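Local structure of binary enterotoxin of Clostridium perfringens component a (Clostridium perfringens, 5WTZ) at residues K59-D64 against Y298-P303; I136-K141 against I359-L364; Y401-S406 against T411-I416. The protein binds NAD+ and, as the enzymatic component of an iota-like binary enterotoxin, ADP-ribosylates actin. All coordinates share one frame; numbering follows the deposited sequence.

Interaction 1: K59-D64 against Y298-P303; sequences KKFALD and YRRMGP. With NAD (nicotinamide-adenine-dinucleotide), chain B.
Phe61, near the C-terminal end of helix 36-61, meets Arg300 through its backbone carbonyl and Tyr298 through its ring. The guanidinium of Arg300 gives one hydrogen bond across the contact, from NH2 to Phe61 O (2.9 Å, N-H...O angle 155°), and the oxygen lies close to the guanidinium plane. A water closes a second route between the same groups: it donates to Phe61 O and accepts from Arg300 NH1 at 2.9 Å, so NH2 holds the carbonyl directly and NH1 through the water. Arg300 bends back at chi2 (-57°), which turns its tip to the helix, and NH2 also reaches the edge of the Phe61 ring, 3.8 Å from CD1. Strand 295-301 borders one of the two five-stranded mixed sheets of this tandem ADP-ribosyltransferase fold, and Arg299, next to Arg300 on this strand, binds the cofactor: NH1 donates to NAD O1N at 2.9 Å, and NH2 adds a weak bond to NAD O2A. Arg300 itself touches NAD through its backbone and the base of its side chain, while its tip is shared between Phe61 O and the backbone oxygen of Ser347. The second half of the contact is apolar. The Phe61 and Tyr298 side chains cross at about a right angle, with Phe61 CE1 lying 3.7 Å from Tyr298 CE2, and the hydroxyl of Tyr298 is hydrogen-bonded to Asn215.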
# COMPACT_ATOMS: atom_id res chain seq x y z
N LYS A 59 -1.80 13.11 3.53
CA LYS A 59 -1.56 13.97 2.39
C LYS A 59 -1.84 13.24 1.08
O LYS A 59 -2.48 13.79 0.19
CB LYS A 59 -0.12 14.48 2.40
CG LYS A 59 0.19 15.48 1.29
CD LYS A 59 1.69 15.71 1.19
CE LYS A 59 2.04 16.65 0.03
NZ LYS A 59 1.29 17.93 0.13
N LYS A 60 -1.35 12.01 0.95
CA LYS A 60 -1.46 11.33 -0.32
C LYS A 60 -2.89 10.86 -0.61
O LYS A 60 -3.25 10.69 -1.77
CB LYS A 60 -0.48 10.15 -0.39
CG LYS A 60 -0.74 8.99 0.53
CD LYS A 60 0.51 8.12 0.51
CE LYS A 60 0.31 6.74 1.08
NZ LYS A 60 1.64 6.04 1.12
N PHE A 61 -3.70 10.69 0.43
CA PHE A 61 -5.10 10.31 0.20
C PHE A 61 -6.08 11.50 0.20
O PHE A 61 -7.28 11.32 -0.03
CB PHE A 61 -5.54 9.29 1.25
CG PHE A 61 -4.94 7.93 1.05
CD1 PHE A 61 -5.31 7.15 -0.03
CD2 PHE A 61 -3.99 7.44 1.94
CE1 PHE A 61 -4.76 5.89 -0.24
CE2 PHE A 61 -3.43 6.17 1.75
CZ PHE A 61 -3.83 5.41 0.65
N ALA A 62 -5.57 12.70 0.45
CA ALA A 62 -6.41 13.90 0.53
C ALA A 62 -7.00 14.32 -0.82
O ALA A 62 -6.57 13.87 -1.90
CB ALA A 62 -5.62 15.05 1.12
N LEU A 63 -7.95 15.25 -0.74
CA LEU A 63 -8.47 15.91 -1.92
C LEU A 63 -7.39 16.77 -2.54
O LEU A 63 -6.40 17.10 -1.89
CB LEU A 63 -9.69 16.77 -1.58
CG LEU A 63 -10.95 16.02 -1.17
CD1 LEU A 63 -11.87 16.96 -0.41
CD2 LEU A 63 -11.63 15.48 -2.41
N ASP A 64 -7.59 17.15 -3.80
CA ASP A 64 -6.55 17.82 -4.59
C ASP A 64 -6.04 19.14 -4.03
O ASP A 64 -4.85 19.41 -4.11
CB ASP A 64 -7.04 18.03 -6.02
CG ASP A 64 -7.16 16.73 -6.79
OD1 ASP A 64 -7.17 15.66 -6.15
OD2 ASP A 64 -7.21 16.78 -8.04
N TYR A 298 -6.60 2.30 -7.00
CA TYR A 298 -7.38 2.75 -5.83
C TYR A 298 -8.88 2.83 -6.09
O TYR A 298 -9.32 3.01 -7.22
CB TYR A 298 -6.89 4.12 -5.35
CG TYR A 298 -5.42 4.18 -4.97
CD1 TYR A 298 -4.44 4.45 -5.94
CD2 TYR A 298 -5.01 3.97 -3.66
CE1 TYR A 298 -3.09 4.50 -5.59
CE2 TYR A 298 -3.67 4.02 -3.30
CZ TYR A 298 -2.72 4.27 -4.27
OH TYR A 298 -1.40 4.32 -3.89
N ARG A 299 -9.68 2.76 -5.04
CA ARG A 299 -11.12 2.91 -5.20
C ARG A 299 -11.72 3.48 -3.93
O ARG A 299 -11.41 3.00 -2.84
CB ARG A 299 -11.80 1.57 -5.54
CG ARG A 299 -13.32 1.69 -5.73
CD ARG A 299 -13.96 0.37 -6.17
NE ARG A 299 -15.40 0.45 -5.90
CZ ARG A 299 -16.25 1.17 -6.62
NH1 ARG A 299 -15.82 1.84 -7.70
NH2 ARG A 299 -17.53 1.23 -6.28
N ARG A 300 -12.53 4.53 -4.07
CA ARG A 300 -13.35 5.03 -2.98
C ARG A 300 -14.61 4.18 -2.98
O ARG A 300 -15.45 4.28 -3.88
CB ARG A 300 -13.63 6.51 -3.17
CG ARG A 300 -12.34 7.35 -3.28
CD ARG A 300 -11.46 7.14 -2.04
NE ARG A 300 -10.11 7.71 -2.14
CZ ARG A 300 -9.58 8.54 -1.23
NH1 ARG A 300 -10.30 8.94 -0.20
NH2 ARG A 300 -8.35 9.00 -1.37
N MET A 301 -14.72 3.29 -2.00
CA MET A 301 -15.78 2.28 -2.00
C MET A 301 -16.92 2.76 -1.11
O MET A 301 -16.69 3.42 -0.10
CB MET A 301 -15.26 0.93 -1.49
CG MET A 301 -13.92 0.46 -2.10
SD MET A 301 -13.24 -0.99 -1.26
CE MET A 301 -14.20 -2.28 -1.98
N GLY A 302 -18.15 2.45 -1.50
CA GLY A 302 -19.29 2.71 -0.63
C GLY A 302 -19.46 1.58 0.37
O GLY A 302 -18.92 0.48 0.18
N PRO A 303 -20.24 1.82 1.44
CA PRO A 303 -20.40 0.81 2.50
C PRO A 303 -21.03 -0.50 2.02
O PRO A 303 -20.68 -1.55 2.56
CB PRO A 303 -21.32 1.52 3.51
CG PRO A 303 -22.06 2.56 2.69
CD PRO A 303 -21.00 3.05 1.74
PA NAD B . -20.30 1.88 -8.70
O1A NAD B . -21.34 1.40 -9.69
O2A NAD B . -19.06 1.08 -8.45
O5B NAD B . -20.99 2.12 -7.26
C5B NAD B . -22.31 2.65 -7.10
C4B NAD B . -22.88 2.19 -5.78
O4B NAD B . -22.99 0.76 -5.82
C3B NAD B . -21.97 2.54 -4.60
O3B NAD B . -22.80 2.89 -3.48
C2B NAD B . -21.22 1.24 -4.34
O2B NAD B . -20.83 1.10 -2.97
C1B NAD B . -22.22 0.17 -4.77
N9A NAD B . -21.48 -1.00 -5.28
C8A NAD B . -20.60 -1.02 -6.30
N7A NAD B . -20.11 -2.28 -6.48
C5A NAD B . -20.67 -3.06 -5.55
C6A NAD B . -20.61 -4.49 -5.18
N6A NAD B . -19.80 -5.33 -5.86
N1A NAD B . -21.36 -4.91 -4.13
C2A NAD B . -22.17 -4.07 -3.46
N3A NAD B . -22.29 -2.76 -3.76
C4A NAD B . -21.57 -2.22 -4.77
O3 NAD B . -19.86 3.34 -9.19
PN NAD B . -19.07 4.49 -8.39
O1N NAD B . -17.67 3.98 -8.12
O2N NAD B . -19.95 4.98 -7.27
O5D NAD B . -19.04 5.62 -9.53
C5D NAD B . -18.53 5.35 -10.84
C4D NAD B . -18.30 6.67 -11.56
O4D NAD B . -17.15 7.32 -11.01
C3D NAD B . -17.97 6.43 -13.01
O3D NAD B . -18.28 7.63 -13.74
C2D NAD B . -16.47 6.22 -12.99
O2D NAD B . -15.87 6.58 -14.25
C1D NAD B . -16.01 7.10 -11.84
N1N NAD B . -14.93 6.51 -11.03
C2N NAD B . -15.12 6.21 -9.72
C3N NAD B . -14.08 5.65 -8.97
C7N NAD B . -14.26 5.31 -7.51
O7N NAD B . -15.37 5.05 -7.03
N7N NAD B . -13.17 5.35 -6.77
C4N NAD B . -12.84 5.40 -9.54
C5N NAD B . -12.67 5.72 -10.88
C6N NAD B . -13.73 6.27 -11.59
O HOH W 1 -9.56 10.56 2.10

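Interaction 2: I136-K141 against I359-L364; sequences IQDGFK and ILRLHL
Arg361 reaches out of strand 358-364 to Ile136 and Asp138 in the other half of the protein. Its CB points toward the 136-141 segment, and CG, held anti to the backbone N (chi1 -179°), continues in that direction to pass 3.8 Å from Ile136 CD1. The same methyl follows the chain outward, lying 3.6 Å from Arg361 CD and touching NE as well. A bend at chi3 then sets the guanidinium beneath the second branch of the isoleucine: Ile136 CG2 sits over the centre of one face, 3.6 Å from Arg361 CZ. At the tip the pairing is end-on and bidentate. Arg361 NH1 donates to Asp138 OD1 at 2.7 Å, and Arg361 NH2 to Asp138 OD2 at 2.9 Å with a nearly straight N-H...O angle of 174°. Each oxygen uses its syn lone pair, and the two flat groups are only 20° from coplanar, which fixes the rotation of both. Asp138 OD1 also forms a salt bridge with Lys60, and Arg361 NE one with Asp417, so the ion pair belongs to a network of alternating charges that probably favours the ionised forms of the two carboxylates and of Lys60. The arginine side chain touches Tyr298 of strand 295-301 and Ile415 of strand 411-420, lies against Lys60 and Phe61 of helix 36-61, and meets the end of strand 134-136 and the loop that follows it.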
# COMPACT_ATOMS: atom_id res chain seq x y z
N ILE A 136 2.48 -3.15 1.33
CA ILE A 136 2.87 -1.77 1.11
C ILE A 136 3.29 -1.11 2.42
O ILE A 136 2.59 -1.19 3.43
CB ILE A 136 1.71 -0.98 0.41
CG1 ILE A 136 1.52 -1.50 -1.02
CG2 ILE A 136 2.00 0.52 0.41
CD1 ILE A 136 0.28 -0.95 -1.73
N GLN A 137 4.44 -0.45 2.40
CA GLN A 137 4.95 0.22 3.59
C GLN A 137 4.81 1.74 3.48
O GLN A 137 5.55 2.39 2.74
CB GLN A 137 6.42 -0.15 3.81
CG GLN A 137 6.65 -1.66 3.82
CD GLN A 137 5.99 -2.35 5.00
OE1 GLN A 137 6.16 -1.92 6.15
NE2 GLN A 137 5.26 -3.42 4.74
N ASP A 138 3.86 2.30 4.24
CA ASP A 138 3.59 3.74 4.20
C ASP A 138 4.64 4.56 4.94
O ASP A 138 5.18 4.12 5.95
CB ASP A 138 2.22 4.05 4.78
CG ASP A 138 1.11 3.48 3.94
OD1 ASP A 138 0.93 3.98 2.82
OD2 ASP A 138 0.46 2.53 4.41
N GLY A 139 4.91 5.76 4.44
CA GLY A 139 5.88 6.64 5.07
C GLY A 139 7.32 6.17 4.94
O GLY A 139 7.62 5.27 4.14
N PHE A 140 8.21 6.80 5.69
CA PHE A 140 9.59 6.36 5.78
C PHE A 140 9.68 5.23 6.79
O PHE A 140 8.89 5.15 7.74
CB PHE A 140 10.52 7.51 6.17
CG PHE A 140 10.43 8.70 5.27
CD1 PHE A 140 11.15 8.75 4.09
CD2 PHE A 140 9.59 9.76 5.58
CE1 PHE A 140 11.04 9.85 3.25
CE2 PHE A 140 9.48 10.85 4.75
CZ PHE A 140 10.20 10.90 3.58
N LYS A 141 10.64 4.34 6.59
CA LYS A 141 10.80 3.20 7.48
C LYS A 141 12.22 3.19 8.03
O LYS A 141 13.17 3.01 7.29
CB LYS A 141 10.48 1.89 6.74
CG LYS A 141 10.66 0.63 7.59
CD LYS A 141 9.92 0.75 8.92
CE LYS A 141 9.78 -0.61 9.60
NZ LYS A 141 8.96 -0.55 10.84
N ILE A 359 -11.24 3.01 1.55
CA ILE A 359 -10.30 3.26 0.46
C ILE A 359 -9.58 1.98 0.03
O ILE A 359 -8.69 1.48 0.73
CB ILE A 359 -9.25 4.31 0.86
CG1 ILE A 359 -9.95 5.55 1.43
CG2 ILE A 359 -8.36 4.65 -0.33
CD1 ILE A 359 -8.99 6.58 2.05
N LEU A 360 -9.98 1.45 -1.12
CA LEU A 360 -9.31 0.28 -1.69
C LEU A 360 -7.92 0.66 -2.15
O LEU A 360 -7.74 1.66 -2.85
CB LEU A 360 -10.12 -0.29 -2.86
CG LEU A 360 -9.64 -1.67 -3.33
CD1 LEU A 360 -9.84 -2.70 -2.24
CD2 LEU A 360 -10.39 -2.05 -4.63
N ARG A 361 -6.92 -0.09 -1.71
CA ARG A 361 -5.59 0.02 -2.30
C ARG A 361 -5.26 -1.34 -2.89
O ARG A 361 -4.80 -2.24 -2.18
CB ARG A 361 -4.54 0.48 -1.28
CG ARG A 361 -3.13 0.63 -1.88
CD ARG A 361 -2.22 1.56 -1.06
NE ARG A 361 -1.96 1.01 0.28
CZ ARG A 361 -1.29 1.65 1.24
NH1 ARG A 361 -0.82 2.87 1.05
NH2 ARG A 361 -1.12 1.07 2.42
N LEU A 362 -5.53 -1.47 -4.18
CA LEU A 362 -5.57 -2.76 -4.87
C LEU A 362 -4.29 -3.07 -5.63
O LEU A 362 -3.85 -2.29 -6.48
CB LEU A 362 -6.75 -2.78 -5.84
CG LEU A 362 -6.96 -4.08 -6.63
CD1 LEU A 362 -7.36 -5.29 -5.71
CD2 LEU A 362 -7.97 -3.84 -7.76
N HIS A 363 -3.72 -4.22 -5.32
CA HIS A 363 -2.61 -4.78 -6.09
C HIS A 363 -3.20 -5.48 -7.31
O HIS A 363 -3.80 -6.55 -7.16
CB HIS A 363 -1.78 -5.76 -5.25
CG HIS A 363 -0.61 -6.35 -5.98
ND1 HIS A 363 0.06 -7.46 -5.53
CD2 HIS A 363 0.01 -5.98 -7.13
CE1 HIS A 363 1.04 -7.76 -6.37
NE2 HIS A 363 1.02 -6.88 -7.36
N LEU A 364 -3.05 -4.86 -8.48
CA LEU A 364 -3.62 -5.33 -9.73
C LEU A 364 -2.56 -6.04 -10.55
O LEU A 364 -1.68 -5.40 -11.12
CB LEU A 364 -4.21 -4.14 -10.52
CG LEU A 364 -4.95 -4.40 -11.83
CD1 LEU A 364 -6.11 -5.34 -11.56
CD2 LEU A 364 -5.46 -3.10 -12.44

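Interaction 3: Y401-S406 against T411-I416; sequences YYDESS and TNKLII
Tyr401 and Lys413 form a hydrogen-bonded antiparallel pair, with Lys413 N donating to Tyr401 O at 2.8 Å and an angle of 172°, and Tyr401 N returning the bond to Lys413 O. Tyr402 and Asn412 follow as a non-hydrogen-bonded pair, their CA atoms only 4.2 Å apart, and Asn412 CA makes a CA-H...O contact with Tyr401 O. The next hydrogen-bonded pair is Asp403 with Thr411.

The tight part of the contact is made by Tyr401, Asp403, Lys413 and Ile415. Tyr401 CG stands between the backbone N and the carbonyl carbon (chi1 89°), which lays its ring beside the lysine, CE1 being 4.1 Å from Lys413 CB, while CD1 touches Ile415 CD1 at 3.8 Å. Ile57 and Phe61 of helix 36-61 cover this tyrosine and isoleucine. The extended Lys413 chain runs past Asp403 CB to a salt bridge between NZ and Asp403 OD2 (2.8 Å); NZ is also bonded to the carbonyls of Gly408 and Ala354.

This is the end of the beta hairpin of strands 391-403 and 411-420, the latter the central strand of the sheet in the NAD-binding half and the former its interior neighbour. Asp403 also shapes the connection: its OD1 accepts from Ser405 N at 3.0 Å, an Asx turn, and from Ser405 OG on the same face of the carboxylate.

Contact is sparser on the face of Tyr402 and Asn412, where Tyr402 lies at the surface of the molecule. The planes of its ring and of the Asn412 amide are 83° apart, with Asn412 OD1 at the ring edge, 3.4 Å from Tyr402 CD1, while Asn412 ND2 is bonded to Phe317 O.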
# COMPACT_ATOMS: atom_id res chain seq x y z
N TYR A 401 -6.78 5.62 9.16
CA TYR A 401 -6.21 6.94 9.41
C TYR A 401 -7.34 7.93 9.57
O TYR A 401 -8.48 7.64 9.22
CB TYR A 401 -5.24 7.37 8.30
CG TYR A 401 -5.88 8.11 7.15
CD1 TYR A 401 -6.54 7.42 6.15
CD2 TYR A 401 -5.81 9.51 7.05
CE1 TYR A 401 -7.12 8.09 5.07
CE2 TYR A 401 -6.40 10.19 5.98
CZ TYR A 401 -7.05 9.47 5.00
OH TYR A 401 -7.64 10.11 3.94
N TYR A 402 -7.03 9.09 10.11
CA TYR A 402 -8.06 10.08 10.36
C TYR A 402 -8.04 11.18 9.31
O TYR A 402 -7.08 11.95 9.23
CB TYR A 402 -7.89 10.68 11.76
CG TYR A 402 -8.96 11.68 12.10
CD1 TYR A 402 -10.27 11.28 12.34
CD2 TYR A 402 -8.67 13.04 12.14
CE1 TYR A 402 -11.26 12.21 12.64
CE2 TYR A 402 -9.65 13.97 12.45
CZ TYR A 402 -10.94 13.55 12.69
OH TYR A 402 -11.91 14.49 12.99
N ASP A 403 -9.08 11.22 8.49
CA ASP A 403 -9.29 12.32 7.54
C ASP A 403 -9.92 13.48 8.29
O ASP A 403 -11.12 13.45 8.58
CB ASP A 403 -10.17 11.89 6.36
CG ASP A 403 -10.28 12.97 5.27
OD1 ASP A 403 -9.88 14.14 5.51
OD2 ASP A 403 -10.76 12.65 4.16
N GLU A 404 -9.12 14.49 8.58
CA GLU A 404 -9.54 15.61 9.42
C GLU A 404 -10.26 16.68 8.63
O GLU A 404 -10.79 17.64 9.20
CB GLU A 404 -8.33 16.22 10.14
CG GLU A 404 -7.42 17.11 9.27
CD GLU A 404 -6.50 16.32 8.34
OE1 GLU A 404 -6.28 15.11 8.57
OE2 GLU A 404 -5.97 16.93 7.38
N SER A 405 -10.28 16.53 7.32
CA SER A 405 -10.84 17.57 6.45
C SER A 405 -12.36 17.61 6.50
O SER A 405 -13.04 16.58 6.65
CB SER A 405 -10.37 17.37 5.00
OG SER A 405 -11.02 16.26 4.39
N SER A 406 -12.88 18.82 6.36
CA SER A 406 -14.31 19.06 6.31
C SER A 406 -14.96 18.35 5.12
O SER A 406 -15.96 17.64 5.28
CB SER A 406 -14.60 20.56 6.24
OG SER A 406 -15.99 20.81 6.31
N THR A 411 -13.56 12.16 9.64
CA THR A 411 -13.75 10.80 10.13
C THR A 411 -12.53 9.91 9.94
O THR A 411 -11.71 10.12 9.03
CB THR A 411 -14.95 10.12 9.41
OG1 THR A 411 -15.14 8.80 9.91
CG2 THR A 411 -14.65 10.01 7.96
N ASN A 412 -12.41 8.90 10.79
CA ASN A 412 -11.53 7.79 10.49
C ASN A 412 -11.96 7.09 9.21
O ASN A 412 -13.15 6.84 8.97
CB ASN A 412 -11.48 6.79 11.64
CG ASN A 412 -10.62 7.27 12.77
OD1 ASN A 412 -9.61 7.93 12.56
ND2 ASN A 412 -11.01 6.92 13.99
N LYS A 413 -10.97 6.76 8.38
CA LYS A 413 -11.20 6.01 7.16
C LYS A 413 -10.32 4.76 7.16
O LYS A 413 -9.33 4.69 7.89
CB LYS A 413 -10.92 6.89 5.95
CG LYS A 413 -11.85 8.11 5.88
CD LYS A 413 -11.66 8.91 4.60
CE LYS A 413 -12.85 9.84 4.34
NZ LYS A 413 -12.58 10.81 3.22
N LEU A 414 -10.69 3.77 6.35
CA LEU A 414 -9.93 2.52 6.28
C LEU A 414 -9.27 2.32 4.92
O LEU A 414 -9.94 2.25 3.89
CB LEU A 414 -10.82 1.32 6.59
CG LEU A 414 -11.51 1.36 7.96
CD1 LEU A 414 -12.40 0.16 8.16
CD2 LEU A 414 -10.48 1.46 9.10
N ILE A 415 -7.95 2.23 4.95
CA ILE A 415 -7.18 1.86 3.78
C ILE A 415 -7.19 0.33 3.69
O ILE A 415 -6.66 -0.35 4.57
CB ILE A 415 -5.75 2.42 3.88
CG1 ILE A 415 -5.81 3.93 4.10
CG2 ILE A 415 -4.95 2.08 2.61
CD1 ILE A 415 -4.53 4.54 4.61
N ILE A 416 -7.80 -0.20 2.65
CA ILE A 416 -8.00 -1.64 2.54
C ILE A 416 -7.07 -2.18 1.46
O ILE A 416 -7.38 -2.13 0.26
CB ILE A 416 -9.48 -1.98 2.23
CG1 ILE A 416 -10.38 -1.34 3.30
CG2 ILE A 416 -9.68 -3.49 2.18
CD1 ILE A 416 -11.84 -1.61 3.10

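From the N terminus, helix 36-61 runs into segment 59-64, and interaction 1 later closes a loop of more than 230 residues when strand 295-301 arrives. Interaction 2 opens inside that loop, at 136-141, and closes beyond it on strand 358-364, so the two cross; both join the N-terminal half to the NAD-binding half. Interaction 3 follows both in series and is local, closing the seven-residue connection 404-410 of a hairpin. All three reach one sheet, in which strand 358-364 lies between 295-301 and 411-420. Backbone hydrogen bonds tie Arg299 of interaction 1 to Leu360 of interaction 2, and Ile359 of interaction 2 to Leu414 and Ile416 of interaction 3.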